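Local coordinates for Serine/threonine-protein kinase Tel1 (Chaetomium thermophilum, PDB 6SKY) that acts as a serine/threonine protein kinase of the ATM subfamily that probably signals DNA damage by phosphorylating proteins at Ser-Gln and Thr-Gln sites, at residues 2553-2565 with 2648-2662. Numbering follows the deposited sequence.
With AGS (phosphothiophosphoric acid-adenylate ester), chain C.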
ATOM      1  N   ASN A2553     -47.501 -33.768  24.972  1.00 56.37           N
ATOM      2  CA  ASN A2553     -46.603 -32.663  25.316  1.00 56.37           C
ATOM      3  C   ASN A2553     -46.212 -31.883  24.072  1.00 56.37           C
ATOM      4  O   ASN A2553     -45.394 -32.374  23.272  1.00 56.37           O
ATOM      5  CB  ASN A2553     -45.350 -33.189  26.008  1.00 56.37           C
ATOM      6  CG  ASN A2553     -45.648 -33.871  27.311  1.00 56.37           C
ATOM      7  OD1 ASN A2553     -45.326 -35.039  27.496  1.00 56.37           O
ATOM      8  ND2 ASN A2553     -46.253 -33.142  28.235  1.00 56.37           N
ATOM      9  N   PRO A2554     -46.725 -30.677  23.865  1.00 54.22           N
ATOM     10  CA  PRO A2554     -46.353 -29.919  22.665  1.00 54.22           C
ATOM     11  C   PRO A2554     -45.122 -29.046  22.855  1.00 54.22           C
ATOM     12  O   PRO A2554     -45.058 -28.237  23.781  1.00 54.22           O
ATOM     13  CB  PRO A2554     -47.602 -29.073  22.397  1.00 54.22           C
ATOM     14  CG  PRO A2554     -48.320 -28.989  23.723  1.00 54.22           C
ATOM     15  CD  PRO A2554     -47.684 -29.941  24.698  1.00 54.22           C
ATOM     16  N   ILE A2555     -44.144 -29.203  21.969  1.00 45.53           N
ATOM     17  CA  ILE A2555     -42.904 -28.426  21.983  1.00 45.53           C
ATOM     18  C   ILE A2555     -42.558 -28.051  20.555  1.00 45.53           C
ATOM     19  O   ILE A2555     -43.075 -28.647  19.602  1.00 45.53           O
ATOM     20  CB  ILE A2555     -41.740 -29.215  22.600  1.00 45.53           C
ATOM     21  CG1 ILE A2555     -41.485 -30.470  21.777  1.00 45.53           C
ATOM     22  CG2 ILE A2555     -42.026 -29.565  24.026  1.00 45.53           C
ATOM     23  CD1 ILE A2555     -40.142 -31.040  21.979  1.00 45.53           C
ATOM     24  N   PRO A2556     -41.684 -27.069  20.370  1.00 40.77           N
ATOM     25  CA  PRO A2556     -41.140 -26.833  19.047  1.00 40.77           C
ATOM     26  C   PRO A2556     -40.264 -27.998  18.636  1.00 40.77           C
ATOM     27  O   PRO A2556     -39.766 -28.730  19.499  1.00 40.77           O
ATOM     28  CB  PRO A2556     -40.321 -25.549  19.225  1.00 40.77           C
ATOM     29  CG  PRO A2556     -40.016 -25.506  20.637  1.00 40.77           C
ATOM     30  CD  PRO A2556     -41.200 -26.065  21.327  1.00 40.77           C
ATOM     31  N   PRO A2557     -40.079 -28.226  17.344  1.00 38.94           N
ATOM     32  CA  PRO A2557     -39.198 -29.301  16.912  1.00 38.94           C
ATOM     33  C   PRO A2557     -37.802 -29.084  17.458  1.00 38.94           C
ATOM     34  O   PRO A2557     -37.248 -27.982  17.345  1.00 38.94           O
ATOM     35  CB  PRO A2557     -39.228 -29.185  15.385  1.00 38.94           C
ATOM     36  CG  PRO A2557     -40.474 -28.457  15.102  1.00 38.94           C
ATOM     37  CD  PRO A2557     -40.656 -27.502  16.207  1.00 38.94           C
ATOM     38  N   PRO A2558     -37.209 -30.095  18.084  1.00 36.18           N
ATOM     39  CA  PRO A2558     -35.940 -29.869  18.781  1.00 36.18           C
ATOM     40  C   PRO A2558     -34.807 -29.484  17.860  1.00 36.18           C
ATOM     41  O   PRO A2558     -33.814 -28.925  18.331  1.00 36.18           O
ATOM     42  CB  PRO A2558     -35.673 -31.212  19.463  1.00 36.18           C
ATOM     43  CG  PRO A2558     -36.957 -31.930  19.422  1.00 36.18           C
ATOM     44  CD  PRO A2558     -37.643 -31.490  18.190  1.00 36.18           C
ATOM     45  N   THR A2559     -34.929 -29.746  16.563  1.00 34.53           N
ATOM     46  CA  THR A2559     -33.896 -29.438  15.589  1.00 34.53           C
ATOM     47  C   THR A2559     -34.190 -28.173  14.807  1.00 34.53           C
ATOM     48  O   THR A2559     -33.527 -27.909  13.805  1.00 34.53           O
ATOM     49  CB  THR A2559     -33.728 -30.604  14.629  1.00 34.53           C
ATOM     50  OG1 THR A2559     -34.954 -30.810  13.924  1.00 34.53           O
ATOM     51  CG2 THR A2559     -33.386 -31.849  15.387  1.00 34.53           C
ATOM     52  N   LEU A2560     -35.169 -27.392  15.231  1.00 38.33           N
ATOM     53  CA  LEU A2560     -35.470 -26.118  14.602  1.00 38.33           C
ATOM     54  C   LEU A2560     -34.605 -25.032  15.219  1.00 38.33           C
ATOM     55  O   LEU A2560     -34.497 -24.942  16.445  1.00 38.33           O
ATOM     56  CB  LEU A2560     -36.948 -25.774  14.773  1.00 38.33           C
ATOM     57  CG  LEU A2560     -37.360 -24.355  14.413  1.00 38.33           C
ATOM     58  CD1 LEU A2560     -37.362 -24.184  12.920  1.00 38.33           C
ATOM     59  CD2 LEU A2560     -38.712 -24.043  14.991  1.00 38.33           C
ATOM     60  N   GLN A2561     -33.998 -24.208  14.375  1.00 40.49           N
ATOM     61  CA  GLN A2561     -33.154 -23.115  14.839  1.00 40.49           C
ATOM     62  C   GLN A2561     -34.033 -21.929  15.200  1.00 40.49           C
ATOM     63  O   GLN A2561     -34.665 -21.326  14.329  1.00 40.49           O
ATOM     64  CB  GLN A2561     -32.139 -22.738  13.768  1.00 40.49           C
ATOM     65  CG  GLN A2561     -31.497 -23.933  13.101  1.00 40.49           C
ATOM     66  CD  GLN A2561     -30.279 -23.564  12.290  1.00 40.49           C
ATOM     67  OE1 GLN A2561     -30.173 -23.908  11.118  1.00 40.49           O
ATOM     68  NE2 GLN A2561     -29.345 -22.867  12.915  1.00 40.49           N
ATOM     69  N   ILE A2562     -34.075 -21.592  16.481  1.00 43.71           N
ATOM     70  CA  ILE A2562     -34.891 -20.501  16.991  1.00 43.71           C
ATOM     71  C   ILE A2562     -33.994 -19.296  17.215  1.00 43.71           C
ATOM     72  O   ILE A2562     -32.974 -19.394  17.904  1.00 43.71           O
ATOM     73  CB  ILE A2562     -35.597 -20.904  18.296  1.00 43.71           C
ATOM     74  CG1 ILE A2562     -36.408 -22.175  18.096  1.00 43.71           C
ATOM     75  CG2 ILE A2562     -36.490 -19.798  18.785  1.00 43.71           C
ATOM     76  CD1 ILE A2562     -37.078 -22.649  19.346  1.00 43.71           C
ATOM     77  N   GLU A2563     -34.366 -18.160  16.641  1.00 50.32           N
ATOM     78  CA  GLU A2563     -33.628 -16.936  16.894  1.00 50.32           C
ATOM     79  C   GLU A2563     -33.985 -16.389  18.266  1.00 50.32           C
ATOM     80  O   GLU A2563     -35.075 -16.627  18.786  1.00 50.32           O
ATOM     81  CB  GLU A2563     -33.928 -15.893  15.823  1.00 50.32           C
ATOM     82  CG  GLU A2563     -33.732 -16.397  14.411  1.00 50.32           C
ATOM     83  CD  GLU A2563     -32.305 -16.807  14.125  1.00 50.32           C
ATOM     84  OE1 GLU A2563     -31.379 -16.162  14.657  1.00 50.32           O
ATOM     85  OE2 GLU A2563     -32.105 -17.777  13.368  1.00 50.32           O
ATOM     86  N   VAL A2564     -33.053 -15.651  18.852  1.00 47.41           N
ATOM     87  CA  VAL A2564     -33.245 -15.107  20.190  1.00 47.41           C
ATOM     88  C   VAL A2564     -34.118 -13.865  20.096  1.00 47.41           C
ATOM     89  O   VAL A2564     -33.909 -13.009  19.231  1.00 47.41           O
ATOM     90  CB  VAL A2564     -31.893 -14.800  20.848  1.00 47.41           C
ATOM     91  CG1 VAL A2564     -32.073 -14.514  22.310  1.00 47.41           C
ATOM     92  CG2 VAL A2564     -30.949 -15.959  20.663  1.00 47.41           C
ATOM     93  N   SER A2565     -35.102 -13.762  20.982  1.00 52.54           N
ATOM     94  CA  SER A2565     -36.096 -12.699  20.927  1.00 52.54           C
ATOM     95  C   SER A2565     -35.778 -11.634  21.965  1.00 52.54           C
ATOM     96  O   SER A2565     -35.777 -11.915  23.165  1.00 52.54           O
ATOM     97  CB  SER A2565     -37.497 -13.256  21.158  1.00 52.54           C
ATOM     98  OG  SER A2565     -38.032 -13.791  19.964  1.00 52.54           O
ATOM     99  N   THR A2648     -25.621 -23.482   7.844  1.00 27.22           N
ATOM    100  CA  THR A2648     -25.591 -24.117   9.149  1.00 27.22           C
ATOM    101  C   THR A2648     -26.683 -25.172   9.261  1.00 27.22           C
ATOM    102  O   THR A2648     -27.644 -25.192   8.493  1.00 27.22           O
ATOM    103  CB  THR A2648     -25.763 -23.075  10.253  1.00 27.22           C
ATOM    104  OG1 THR A2648     -26.916 -22.277   9.978  1.00 27.22           O
ATOM    105  CG2 THR A2648     -24.560 -22.171  10.318  1.00 27.22           C
ATOM    106  N   TYR A2649     -26.507 -26.071  10.218  1.00 26.26           N
ATOM    107  CA  TYR A2649     -27.563 -26.979  10.625  1.00 26.26           C
ATOM    108  C   TYR A2649     -27.541 -27.033  12.142  1.00 26.26           C
ATOM    109  O   TYR A2649     -26.812 -26.286  12.794  1.00 26.26           O
ATOM    110  CB  TYR A2649     -27.426 -28.347   9.942  1.00 26.26           C
ATOM    111  CG  TYR A2649     -26.283 -29.228  10.373  1.00 26.26           C
ATOM    112  CD1 TYR A2649     -26.510 -30.537  10.730  1.00 26.26           C
ATOM    113  CD2 TYR A2649     -24.985 -28.776  10.376  1.00 26.26           C
ATOM    114  CE1 TYR A2649     -25.492 -31.354  11.108  1.00 26.26           C
ATOM    115  CE2 TYR A2649     -23.959 -29.590  10.758  1.00 26.26           C
ATOM    116  CZ  TYR A2649     -24.220 -30.878  11.121  1.00 26.26           C
ATOM    117  OH  TYR A2649     -23.203 -31.710  11.503  1.00 26.26           O
ATOM    118  N   LYS A2650     -28.359 -27.893  12.726  1.00 27.42           N
ATOM    119  CA  LYS A2650     -28.535 -27.914  14.169  1.00 27.42           C
ATOM    120  C   LYS A2650     -28.250 -29.302  14.702  1.00 27.42           C
ATOM    121  O   LYS A2650     -28.903 -30.265  14.305  1.00 27.42           O
ATOM    122  CB  LYS A2650     -29.942 -27.477  14.554  1.00 27.42           C
ATOM    123  CG  LYS A2650     -30.214 -27.604  16.017  1.00 27.42           C
ATOM    124  CD  LYS A2650     -30.719 -26.321  16.583  1.00 27.42           C
ATOM    125  CE  LYS A2650     -31.184 -26.522  17.993  1.00 27.42           C
ATOM    126  NZ  LYS A2650     -32.152 -25.470  18.380  1.00 27.42           N
ATOM    127  N   VAL A2651     -27.281 -29.398  15.600  1.00 26.10           N
ATOM    128  CA  VAL A2651     -26.986 -30.624  16.322  1.00 26.10           C
ATOM    129  C   VAL A2651     -27.433 -30.429  17.758  1.00 26.10           C
ATOM    130  O   VAL A2651     -27.164 -29.388  18.361  1.00 26.10           O
ATOM    131  CB  VAL A2651     -25.491 -30.982  16.262  1.00 26.10           C
ATOM    132  CG1 VAL A2651     -25.281 -32.402  16.681  1.00 26.10           C
ATOM    133  CG2 VAL A2651     -24.956 -30.765  14.880  1.00 26.10           C
ATOM    134  N   LEU A2652     -28.117 -31.425  18.308  1.00 29.34           N
ATOM    135  CA  LEU A2652     -28.617 -31.356  19.676  1.00 29.34           C
ATOM    136  C   LEU A2652     -28.229 -32.638  20.386  1.00 29.34           C
ATOM    137  O   LEU A2652     -28.884 -33.675  20.193  1.00 29.34           O
ATOM    138  CB  LEU A2652     -30.124 -31.161  19.687  1.00 29.34           C
ATOM    139  CG  LEU A2652     -30.808 -31.091  21.039  1.00 29.34           C
ATOM    140  CD1 LEU A2652     -30.409 -29.825  21.721  1.00 29.34           C
ATOM    141  CD2 LEU A2652     -32.277 -31.125  20.833  1.00 29.34           C
ATOM    142  N   PRO A2653     -27.169 -32.627  21.189  1.00 32.51           N
ATOM    143  CA  PRO A2653     -26.799 -33.831  21.939  1.00 32.51           C
ATOM    144  C   PRO A2653     -27.733 -34.018  23.123  1.00 32.51           C
ATOM    145  O   PRO A2653     -27.927 -33.101  23.921  1.00 32.51           O
ATOM    146  CB  PRO A2653     -25.370 -33.538  22.401  1.00 32.51           C
ATOM    147  CG  PRO A2653     -24.946 -32.350  21.635  1.00 32.51           C
ATOM    148  CD  PRO A2653     -26.163 -31.574  21.348  1.00 32.51           C
ATOM    149  N   LEU A2654     -28.328 -35.204  23.230  1.00 38.89           N
ATOM    150  CA  LEU A2654     -29.226 -35.484  24.341  1.00 38.89           C
ATOM    151  C   LEU A2654     -28.460 -36.084  25.510  1.00 38.89           C
ATOM    152  O   LEU A2654     -28.514 -35.573  26.629  1.00 38.89           O
ATOM    153  CB  LEU A2654     -30.345 -36.424  23.894  1.00 38.89           C
ATOM    154  CG  LEU A2654     -31.438 -35.804  23.036  1.00 38.89           C
ATOM    155  CD1 LEU A2654     -32.384 -36.869  22.576  1.00 38.89           C
ATOM    156  CD2 LEU A2654     -32.168 -34.755  23.821  1.00 38.89           C
ATOM    157  N   THR A2655     -27.747 -37.171  25.259  1.00 47.32           N
ATOM    158  CA  THR A2655     -26.906 -37.796  26.264  1.00 47.32           C
ATOM    159  C   THR A2655     -25.522 -37.998  25.674  1.00 47.32           C
ATOM    160  O   THR A2655     -25.255 -37.536  24.563  1.00 47.32           O
ATOM    161  CB  THR A2655     -27.511 -39.121  26.719  1.00 47.32           C
ATOM    162  OG1 THR A2655     -27.939 -39.864  25.576  1.00 47.32           O
ATOM    163  CG2 THR A2655     -28.706 -38.873  27.608  1.00 47.32           C
ATOM    164  N   SER A2656     -24.634 -38.678  26.385  1.00 58.46           N
ATOM    165  CA  SER A2656     -23.315 -38.967  25.838  1.00 58.46           C
ATOM    166  C   SER A2656     -23.347 -40.056  24.788  1.00 58.46           C
ATOM    167  O   SER A2656     -22.288 -40.499  24.342  1.00 58.46           O
ATOM    168  CB  SER A2656     -22.347 -39.362  26.952  1.00 58.46           C
ATOM    169  OG  SER A2656     -21.924 -38.231  27.689  1.00 58.46           O
ATOM    170  N   SER A2657     -24.531 -40.496  24.382  1.00 54.97           N
ATOM    171  CA  SER A2657     -24.646 -41.581  23.423  1.00 54.97           C
ATOM    172  C   SER A2657     -25.739 -41.352  22.390  1.00 54.97           C
ATOM    173  O   SER A2657     -26.018 -42.260  21.603  1.00 54.97           O
ATOM    174  CB  SER A2657     -24.909 -42.890  24.160  1.00 54.97           C
ATOM    175  OG  SER A2657     -25.950 -42.726  25.105  1.00 54.97           O
ATOM    176  N   SER A2658     -26.368 -40.184  22.360  1.00 46.95           N
ATOM    177  CA  SER A2658     -27.520 -39.999  21.496  1.00 46.95           C
ATOM    178  C   SER A2658     -27.705 -38.522  21.195  1.00 46.95           C
ATOM    179  O   SER A2658     -27.286 -37.649  21.957  1.00 46.95           O
ATOM    180  CB  SER A2658     -28.790 -40.573  22.132  1.00 46.95           C
ATOM    181  OG  SER A2658     -29.083 -39.929  23.355  1.00 46.95           O
ATOM    182  N   GLY A2659     -28.361 -38.259  20.075  1.00 37.75           N
ATOM    183  CA  GLY A2659     -28.637 -36.885  19.714  1.00 37.75           C
ATOM    184  C   GLY A2659     -29.682 -36.799  18.633  1.00 37.75           C
ATOM    185  O   GLY A2659     -30.099 -37.799  18.049  1.00 37.75           O
ATOM    186  N   LEU A2660     -30.113 -35.573  18.389  1.00 31.94           N
ATOM    187  CA  LEU A2660     -30.990 -35.238  17.281  1.00 31.94           C
ATOM    188  C   LEU A2660     -30.227 -34.334  16.331  1.00 31.94           C
ATOM    189  O   LEU A2660     -29.728 -33.284  16.739  1.00 31.94           O
ATOM    190  CB  LEU A2660     -32.249 -34.534  17.766  1.00 31.94           C
ATOM    191  CG  LEU A2660     -33.065 -35.253  18.820  1.00 31.94           C
ATOM    192  CD1 LEU A2660     -34.230 -34.395  19.186  1.00 31.94           C
ATOM    193  CD2 LEU A2660     -33.525 -36.566  18.270  1.00 31.94           C
ATOM    194  N   ILE A2661     -30.153 -34.727  15.072  1.00 29.97           N
ATOM    195  CA  ILE A2661     -29.501 -33.928  14.049  1.00 29.97           C
ATOM    196  C   ILE A2661     -30.552 -33.451  13.068  1.00 29.97           C
ATOM    197  O   ILE A2661     -31.445 -34.207  12.683  1.00 29.97           O
ATOM    198  CB  ILE A2661     -28.396 -34.722  13.341  1.00 29.97           C
ATOM    199  CG1 ILE A2661     -27.440 -35.286  14.372  1.00 29.97           C
ATOM    200  CG2 ILE A2661     -27.634 -33.837  12.436  1.00 29.97           C
ATOM    201  CD1 ILE A2661     -26.280 -35.976  13.773  1.00 29.97           C
ATOM    202  N   GLU A2662     -30.458 -32.190  12.683  1.00 32.38           N
ATOM    203  CA  GLU A2662     -31.390 -31.629  11.722  1.00 32.38           C
ATOM    204  C   GLU A2662     -31.098 -32.194  10.349  1.00 32.38           C
ATOM    205  O   GLU A2662     -29.975 -32.083   9.855  1.00 32.38           O
ATOM    206  CB  GLU A2662     -31.270 -30.116  11.707  1.00 32.38           C
ATOM    207  CG  GLU A2662     -32.205 -29.441  10.765  1.00 32.38           C
ATOM    208  CD  GLU A2662     -31.830 -28.001  10.528  1.00 32.38           C
ATOM    209  OE1 GLU A2662     -31.122 -27.727   9.542  1.00 32.38           O
ATOM    210  OE2 GLU A2662     -32.235 -27.138  11.330  1.00 32.38           O
TER
HETATM  211  PG  AGS C3001     -20.106 -43.410   7.543  1.00 40.14           P
HETATM  212  S1G AGS C3001     -18.982 -42.899   6.035  1.00 40.14           S
HETATM  213  O2G AGS C3001     -19.926 -42.407   8.713  1.00 40.14           O
HETATM  214  O3G AGS C3001     -19.716 -44.834   8.025  1.00 40.14           O
HETATM  215  PB  AGS C3001     -22.366 -42.068   6.951  1.00 40.14           P
HETATM  216  O1B AGS C3001     -21.427 -40.990   6.597  1.00 40.14           O
HETATM  217  O2B AGS C3001     -23.444 -42.363   5.910  1.00 40.14           O
HETATM  218  O3B AGS C3001     -21.603 -43.426   7.140  1.00 40.14           O
HETATM  219  PA  AGS C3001     -24.674 -41.593   8.347  1.00 40.14           P
HETATM  220  O1A AGS C3001     -25.257 -42.863   8.791  1.00 40.14           O
HETATM  221  O2A AGS C3001     -25.003 -40.393   9.234  1.00 40.14           O
HETATM  222  O3A AGS C3001     -23.103 -41.678   8.285  1.00 40.14           O
HETATM  223  O5' AGS C3001     -25.165 -41.353   6.878  1.00 40.14           O
HETATM  224  C5' AGS C3001     -26.566 -41.161   6.645  1.00 40.14           C
HETATM  225  C4' AGS C3001     -26.779 -40.624   5.257  1.00 40.14           C
HETATM  226  O4' AGS C3001     -27.519 -39.392   5.334  1.00 40.14           O
HETATM  227  C3' AGS C3001     -25.514 -40.293   4.477  1.00 40.14           C
HETATM  228  O3' AGS C3001     -25.711 -40.479   3.082  1.00 40.14           O
HETATM  229  C2' AGS C3001     -25.271 -38.828   4.829  1.00 40.14           C
HETATM  230  O2' AGS C3001     -24.633 -38.145   3.761  1.00 40.14           O
HETATM  231  C1' AGS C3001     -26.690 -38.291   5.016  1.00 40.14           C
HETATM  232  N9  AGS C3001     -26.801 -37.316   6.089  1.00 40.14           N
HETATM  233  C8  AGS C3001     -26.145 -37.334   7.288  1.00 40.14           C
HETATM  234  N7  AGS C3001     -26.439 -36.328   8.072  1.00 40.14           N
HETATM  235  C5  AGS C3001     -27.357 -35.599   7.336  1.00 40.14           C
HETATM  236  C6  AGS C3001     -28.054 -34.409   7.606  1.00 40.14           C
HETATM  237  N6  AGS C3001     -27.932 -33.719   8.741  1.00 40.14           N
HETATM  238  N1  AGS C3001     -28.893 -33.948   6.659  1.00 40.14           N
HETATM  239  C2  AGS C3001     -29.020 -34.634   5.522  1.00 40.14           C
HETATM  240  N3  AGS C3001     -28.415 -35.764   5.156  1.00 40.14           N
HETATM  241  C4  AGS C3001     -27.589 -36.195   6.113  1.00 40.14           C
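The side-chain amide of Q2561 and the carboxylate of E2662 are turned 51° apart, their side chains crossing at about a right angle; the nearest approach is Q2561 CG to E2662 OE2, 3.7 Å, a contact of a methylene with oxygen. The ring of P2558 presents its CB–CG border to the hairpin: CB lies 3.5 Å from L2660 CD1 and 3.7 Å from L2652 CD2, so one methylene meets a methyl from each strand. The Y2649 ring, its hydroxyl bonded to the backbone N of D2779, passes the adenine amino group, AGS N6 lying obliquely 4.0 Å from Y2649 CD1. T2559 continues the apolar seam. Its CG2 reaches L2660 CB at 3.8 Å, crossing that side chain nearly perpendicularly, and its CB packs on E2662 CB. Polar attachment comes from K2650: with CG anti to the backbone N and the chain bent at chi2 (127°), its aliphatic part runs along the carbonyl of T2559 and brings NZ to L2560 O at 3.1 Å, the donor sitting 44° above the carbonyl plane. A methionine in place of K2650 would probably leave L2560 O without this donor and weaken the tie to the type I turn spanning P2557 to L2560. Thus the loop following helix 2541-2552 packs against the hairpin of strands 2651-2655 and 2658-2662 at one edge of the antiparallel N-lobe sheet. E2662 O accepts a hydrogen bond from AGS N6 at 2.8 Å and V2664 N also bonds the nucleotide, the adenine recognition characteristic of a kinase hinge in the PI3/PI4-kinase family.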